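Nadp(h)-dependent ketose reductase (Bemisia argentifolii, PDB 1E3J) probably catalyses the reversible, zinc-dependent reduction of ketoses such as fructose to polyols, with NADP(H) as the coenzyme. Local coordinates at residues V158-R163 against M268-G273; L182-A187 against I245-N250. All coordinates share one frame; numbering follows the deposited sequence.

Contact 1: residues V158-R163 against M268-G273; sequences VHACRR and MLVGMG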
# COMPACT_ATOMS: atom_id res chain seq x y z
N VAL A 158 -4.57 10.42 15.50
CA VAL A 158 -5.14 9.53 14.53
C VAL A 158 -4.17 9.48 13.34
O VAL A 158 -3.85 8.40 12.81
CB VAL A 158 -6.53 10.05 14.03
CG1 VAL A 158 -6.98 9.28 12.81
CG2 VAL A 158 -7.56 9.86 15.10
N HIS A 159 -3.69 10.65 12.93
CA HIS A 159 -2.80 10.75 11.80
C HIS A 159 -1.55 9.93 12.05
O HIS A 159 -1.11 9.17 11.17
CB HIS A 159 -2.42 12.20 11.54
CG HIS A 159 -1.63 12.39 10.28
ND1 HIS A 159 -2.04 11.87 9.06
CD2 HIS A 159 -0.49 13.07 10.04
CE1 HIS A 159 -1.18 12.23 8.13
NE2 HIS A 159 -0.23 12.97 8.69
N ALA A 160 -0.97 10.05 13.25
CA ALA A 160 0.23 9.28 13.55
C ALA A 160 -0.08 7.78 13.52
O ALA A 160 0.71 7.00 12.99
CB ALA A 160 0.81 9.68 14.89
N CYS A 161 -1.24 7.37 14.04
CA CYS A 161 -1.56 5.94 14.02
C CYS A 161 -1.74 5.41 12.60
O CYS A 161 -1.19 4.35 12.24
CB CYS A 161 -2.81 5.61 14.84
SG CYS A 161 -2.50 5.71 16.64
N ARG A 162 -2.47 6.16 11.78
CA ARG A 162 -2.70 5.74 10.41
C ARG A 162 -1.44 5.74 9.60
O ARG A 162 -1.22 4.84 8.84
CB ARG A 162 -3.77 6.59 9.73
CG ARG A 162 -5.13 6.49 10.41
CD ARG A 162 -6.11 7.45 9.76
NE ARG A 162 -6.63 6.94 8.50
CZ ARG A 162 -7.26 7.67 7.58
NH1 ARG A 162 -7.45 8.97 7.75
NH2 ARG A 162 -7.73 7.07 6.50
N ARG A 163 -0.58 6.72 9.78
CA ARG A 163 0.64 6.66 9.00
C ARG A 163 1.49 5.44 9.42
O ARG A 163 2.22 4.88 8.59
CB ARG A 163 1.48 7.93 9.14
CG ARG A 163 0.94 9.11 8.31
CD ARG A 163 2.11 9.94 7.76
NE ARG A 163 2.76 9.21 6.67
CZ ARG A 163 4.05 9.26 6.39
NH1 ARG A 163 4.88 10.00 7.10
NH2 ARG A 163 4.50 8.57 5.35
N MET A 268 7.48 6.91 14.76
CA MET A 268 6.74 8.05 14.29
C MET A 268 7.24 9.26 15.09
O MET A 268 7.27 9.20 16.33
CB MET A 268 5.25 7.90 14.58
CG MET A 268 4.61 6.69 13.98
SD MET A 268 4.89 6.67 12.20
CE MET A 268 4.33 8.35 11.73
N LEU A 269 7.64 10.32 14.38
CA LEU A 269 8.11 11.55 15.02
C LEU A 269 6.94 12.52 15.06
O LEU A 269 6.44 12.96 14.01
CB LEU A 269 9.23 12.20 14.21
CG LEU A 269 10.43 11.27 14.06
CD1 LEU A 269 11.39 11.89 13.10
CD2 LEU A 269 11.07 11.03 15.43
N VAL A 270 6.48 12.83 16.27
CA VAL A 270 5.35 13.73 16.43
C VAL A 270 5.72 14.86 17.38
O VAL A 270 5.06 15.88 17.40
CB VAL A 270 4.14 12.98 16.97
CG1 VAL A 270 2.90 13.85 16.84
CG2 VAL A 270 3.95 11.70 16.20
N GLY A 271 6.81 14.68 18.12
CA GLY A 271 7.27 15.67 19.08
C GLY A 271 7.66 17.08 18.64
O GLY A 271 7.15 18.06 19.20
N MET A 272 8.54 17.18 17.65
CA MET A 272 9.05 18.48 17.16
C MET A 272 10.29 18.77 18.02
O MET A 272 10.20 19.43 19.06
N GLY A 273 11.44 18.27 17.57
CA GLY A 273 12.68 18.44 18.32
C GLY A 273 13.17 19.86 18.51
O GLY A 273 12.45 20.84 18.25

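Contact 2: residues L182-A187 against I245-N250; sequences LVSVLA and IDCSGN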
# COMPACT_ATOMS: atom_id res chain seq x y z
N LEU A 182 -0.85 11.57 25.17
CA LEU A 182 -2.16 11.06 25.60
C LEU A 182 -3.10 10.84 24.41
O LEU A 182 -3.77 9.81 24.38
CB LEU A 182 -2.82 11.98 26.65
CG LEU A 182 -1.95 12.07 27.94
CD1 LEU A 182 -2.56 13.08 28.93
CD2 LEU A 182 -1.80 10.67 28.58
N VAL A 183 -3.17 11.75 23.44
CA VAL A 183 -4.09 11.46 22.32
C VAL A 183 -3.56 10.24 21.52
O VAL A 183 -4.36 9.44 21.03
CB VAL A 183 -4.35 12.68 21.37
CG1 VAL A 183 -5.08 13.73 22.14
CG2 VAL A 183 -3.08 13.25 20.82
N SER A 184 -2.24 10.07 21.45
CA SER A 184 -1.69 8.89 20.77
C SER A 184 -2.13 7.62 21.50
O SER A 184 -2.37 6.60 20.87
CB SER A 184 -0.17 8.92 20.75
OG SER A 184 0.28 9.97 19.92
N VAL A 185 -2.25 7.68 22.83
CA VAL A 185 -2.68 6.49 23.57
C VAL A 185 -4.11 6.20 23.21
O VAL A 185 -4.48 5.05 22.89
CB VAL A 185 -2.56 6.67 25.12
CG1 VAL A 185 -3.36 5.58 25.85
CG2 VAL A 185 -1.08 6.59 25.54
N LEU A 186 -4.93 7.24 23.27
CA LEU A 186 -6.35 7.14 22.93
C LEU A 186 -6.55 6.61 21.48
O LEU A 186 -7.31 5.65 21.27
CB LEU A 186 -7.02 8.51 23.09
CG LEU A 186 -7.12 9.02 24.56
CD1 LEU A 186 -7.54 10.47 24.59
CD2 LEU A 186 -8.17 8.18 25.30
N ALA A 187 -5.87 7.22 20.50
CA ALA A 187 -6.02 6.79 19.11
C ALA A 187 -5.52 5.35 18.93
O ALA A 187 -6.19 4.54 18.33
CB ALA A 187 -5.25 7.76 18.16
N ILE A 245 5.94 5.85 19.08
CA ILE A 245 5.54 7.20 18.80
C ILE A 245 6.27 8.11 19.74
O ILE A 245 5.98 8.15 20.92
CB ILE A 245 4.01 7.36 18.96
CG1 ILE A 245 3.30 6.30 18.13
CG2 ILE A 245 3.56 8.77 18.49
CD1 ILE A 245 1.81 6.43 18.14
N ASP A 246 7.25 8.83 19.24
CA ASP A 246 7.96 9.76 20.07
C ASP A 246 7.21 11.07 20.12
O ASP A 246 6.97 11.70 19.07
CB ASP A 246 9.36 10.07 19.56
CG ASP A 246 9.98 11.26 20.33
OD1 ASP A 246 10.00 11.16 21.58
OD2 ASP A 246 10.40 12.29 19.71
N CYS A 247 6.83 11.49 21.31
CA CYS A 247 6.11 12.74 21.45
C CYS A 247 6.96 13.77 22.17
O CYS A 247 6.46 14.82 22.57
CB CYS A 247 4.83 12.52 22.23
SG CYS A 247 3.76 11.34 21.41
N SER A 248 8.25 13.49 22.31
CA SER A 248 9.12 14.41 23.04
C SER A 248 10.11 15.23 22.21
O SER A 248 10.55 16.28 22.66
CB SER A 248 9.90 13.64 24.10
OG SER A 248 11.01 13.00 23.50
N GLY A 249 10.50 14.76 21.04
CA GLY A 249 11.46 15.52 20.24
C GLY A 249 12.87 15.44 20.81
O GLY A 249 13.85 15.83 20.15
N ASN A 250 12.98 14.91 22.03
CA ASN A 250 14.26 14.78 22.70
C ASN A 250 15.13 13.67 22.08
O ASN A 250 14.69 12.52 21.91
CB ASN A 250 14.05 14.47 24.18
CG ASN A 250 15.35 14.32 24.91
OD1 ASN A 250 15.93 15.31 25.38
ND2 ASN A 250 15.86 13.09 24.98

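Contact 1: residues V158-R163 against M268-G273
Arg163, whose CB packs on the thioether methyl of Met268, also lays its CG over one face of the His159 ring, 3.7 Å above the plane and displaced toward the rim. NE2 of the same imidazole is hydrogen-bonded to Glu288 of the second subunit. Across the contact Met268 does most of the work. Its chain folds at chi2 (-56°) and again at chi3 (-51°), which curls the methyl back toward helix 151-164 so that Met268 CE lies 3.9 Å from Arg163 CB. The inner part of the same side chain rests against the helix backbone, with Met268 CG 4.0 Å from Ala160 O. On the same helix residue, Ala160 CB meets a single branch of Val270, CG2, at 4.0 Å, just past the end of strand 266-269. The guanidinium group of Arg163 turns to other partners: the carbonyl of Ser293, and Asp290 of the second subunit in a salt bridge. The helix thus leans on the strand end through aliphatic groups and one backbone carbonyl, without a hydrogen bond between the two segments, while the guanidinium of Arg163 is bonded to the end of strand 290-293 and to the second subunit.

Contact 2: residues L182-A187 against I245-N250
Ser184 carries the helix's contact, and its hydroxyl meets Ile245 and Cys247, yet no hydrogen bond crosses between the segments. Ser184 OG lies 3.8 Å from Ile245 CG2 and 4.0 Å from Cys247 SG, meeting a methyl branch and a thiol at van der Waals range. Its chi1 of -68° sets OG beside the backbone N, and the hydroxyl is hydrogen-bonded back to the carbonyl of Ile180, one turn earlier in helix 179-190. That bond satisfies the buried hydroxyl within its own helix and presents it to the strand as a small packing group. Ile245 touches Ser184 with both branches: CG2 at the hydroxyl, and CD1 at CB (Ile245 CD1 to Ser184 CB 4.1 Å).

Beyond Cys247 the chain turns around the carboxylate of Asp246. Ser248 OG donates to the syn lone pair of Asp246 OD1 (2.8 Å), whereas Ser248 N meets the same oxygen from above the carboxylate plane, 59° out of it, and closes an Asx turn. Asp246 OD2 accepts from Gly249 N at 2.8 Å on the syn side. These three bonds fix the rotation of the carboxylate and shape the approach to Asn250, the N-cap residue of helix 251-260.

Cys247 also touches what looks like a GxGxxG turn running into the start of helix 179-190. A helix after such a turn, packed against a strand of a parallel sheet of order 3-2-1-4-5-6, fits a Rossmann fold, consistent with the coenzyme-binding domain of zinc-containing alcohol dehydrogenases.

In the fold
After the strands and helices of its first 150 residues the chain reaches helix 151-164, which supplies 158-163, then strand 171-175 and helix 179-190, which supplies 182-187. Contact 2 closes when strand 243-246 returns to that second helix, after 57 intervening residues; contact 1 closes when strand 266-269 reaches the first, after 104, so the loop of contact 2 lies wholly within that of contact 1. The two strands are parallel neighbours in the six-stranded sheet, joined by probable hydrogen bonds from Asp246 N to Met268 O and from Val270 N to Asp246 O. Val270 packs on Ile245, and Cys161 on Ala187, so the two helices pack on each other and on neighbouring strand ends of the same sheet.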